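Local coordinates for protein transcription factor TAU subunit SFC1 (Schizosaccharomyces pombe, PDB 4BJJ) that forms part of the TFIIIC tauA module that binds boxA promoter sites of tRNA and similar genes, here represented by its N-terminal Sfc7-interacting domain, at residues A[22-25]-A[26-29]. The protein carries 3 engineered substitutions. Sequence-based numbering, arbitrary orientation.
Sequences ANNK and DAFF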
loop_
_atom_site.group_PDB
_atom_site.type_symbol
_atom_site.label_atom_id
_atom_site.label_comp_id
_atom_site.label_asym_id
_atom_site.label_seq_id
_atom_site.Cartn_x
_atom_site.Cartn_y
_atom_site.Cartn_z
ATOM N N ALA A 22 11.410 -6.591 -8.425
ATOM C CA ALA A 22 10.744 -6.907 -9.679
ATOM C C ALA A 22 11.617 -6.785 -10.941
ATOM O O ALA A 22 11.081 -6.567 -12.020
ATOM C CB ALA A 22 9.507 -6.032 -9.815
ATOM N N ASN A 23 12.933 -6.960 -10.834
ATOM C CA ASN A 23 13.806 -6.780 -12.002
ATOM C C ASN A 23 13.453 -7.790 -13.088
ATOM O O ASN A 23 13.470 -7.469 -14.279
ATOM C CB ASN A 23 15.292 -6.904 -11.636
ATOM C CG ASN A 23 15.653 -6.179 -10.331
ATOM O OD1 ASN A 23 15.610 -4.943 -10.253
ATOM N ND2 ASN A 23 16.028 -6.949 -9.307
ATOM N N ASN A 24 13.125 -9.003 -12.651
ATOM C CA ASN A 24 12.630 -10.050 -13.522
ATOM C C ASN A 24 11.156 -10.291 -13.195
ATOM O O ASN A 24 10.830 -11.055 -12.286
ATOM C CB ASN A 24 13.448 -11.315 -13.294
ATOM C CG ASN A 24 13.147 -12.416 -14.305
ATOM O OD1 ASN A 24 12.016 -12.587 -14.773
ATOM N ND2 ASN A 24 14.173 -13.179 -14.635
ATOM N N LYS A 25 10.278 -9.635 -13.942
ATOM C CA LYS A 25 8.853 -9.582 -13.624
ATOM C C LYS A 25 8.213 -10.963 -13.474
ATOM O O LYS A 25 7.504 -11.234 -12.493
ATOM C CB LYS A 25 8.102 -8.786 -14.693
ATOM C CG LYS A 25 8.359 -7.299 -14.646
ATOM C CD LYS A 25 7.525 -6.553 -15.684
ATOM C CE LYS A 25 8.119 -5.178 -16.000
ATOM N NZ LYS A 25 7.397 -4.471 -17.092
ATOM N N ASP A 26 8.475 -11.824 -14.449
ATOM C CA ASP A 26 7.934 -13.168 -14.450
ATOM C C ASP A 26 8.396 -13.943 -13.226
ATOM O O ASP A 26 7.578 -14.500 -12.498
ATOM C CB ASP A 26 8.321 -13.877 -15.740
ATOM C CG ASP A 26 7.770 -13.164 -16.976
ATOM O OD1 ASP A 26 6.675 -12.561 -16.874
ATOM O OD2 ASP A 26 8.433 -13.184 -18.042
ATOM N N ALA A 27 9.704 -13.963 -12.992
ATOM C CA ALA A 27 10.248 -14.594 -11.793
ATOM C C ALA A 27 9.632 -13.980 -10.550
ATOM O O ALA A 27 9.292 -14.693 -9.616
ATOM C CB ALA A 27 11.744 -14.440 -11.748
ATOM N N PHE A 28 9.481 -12.656 -10.557
ATOM C CA PHE A 28 8.957 -11.939 -9.409
ATOM C C PHE A 28 7.541 -12.379 -9.071
ATOM O O PHE A 28 7.266 -12.697 -7.924
ATOM C CB PHE A 28 9.016 -10.437 -9.662
ATOM C CG PHE A 28 8.319 -9.606 -8.632
ATOM C CD1 PHE A 28 8.920 -9.335 -7.414
ATOM C CD2 PHE A 28 7.061 -9.068 -8.898
ATOM C CE1 PHE A 28 8.278 -8.544 -6.466
ATOM C CE2 PHE A 28 6.412 -8.287 -7.968
ATOM C CZ PHE A 28 7.022 -8.015 -6.741
ATOM N N PHE A 29 6.653 -12.388 -10.061
ATOM C CA PHE A 29 5.264 -12.790 -9.850
ATOM C C PHE A 29 5.158 -14.259 -9.509
ATOM O O PHE A 29 4.271 -14.678 -8.773
ATOM C CB PHE A 29 4.454 -12.551 -11.108
ATOM C CG PHE A 29 4.199 -11.119 -11.391
ATOM C CD1 PHE A 29 3.703 -10.285 -10.403
ATOM C CD2 PHE A 29 4.440 -10.603 -12.648
ATOM C CE1 PHE A 29 3.464 -8.960 -10.663
ATOM C CE2 PHE A 29 4.197 -9.288 -12.911
ATOM C CZ PHE A 29 3.703 -8.462 -11.917
#
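N24 meets A27 through its whole side chain at the start of helix 25-30. Its CB lies 3.9 Å from the methyl CB of A27, and CG comes within 3.6 Å of that methyl. The chain then divides: ND2 skirts A27 CB, while OD1 accepts a hydrogen bond from A27 N at 3.2 Å. With CG anti to the backbone N (chi1 -171°), beside the carbonyl carbon, the amide is placed where OD1 can reach A27 N. The N-H points almost straight at OD1 (168°), yet the donor sits 57° out of the carbonyl plane, away from a lone pair. This is an N-cap, with the asparagine side chain satisfying an amide of the first turn; the i to i+4 hydrogen bonds F28 N to N24 O (2.7 Å) and F29 N to K25 O begin the helical series. Earlier in the loop, A22 CB makes a CH-pi contact over one face of the F28 ring, 4.0 Å from its centroid, which joins the loop after strand 12-18 to helix 25-30, both within the Tau95 triple barrel domain. The F28 ring also meets that of H18 and an apolar side chain of the partner protein. A serine in place of F28 would probably leave the A22 methyl and the H18 ring without their aromatic partner and open a gap between loop and helix. F28 CD2 lies 3.8 Å above the F29 ring plane, toward its rim.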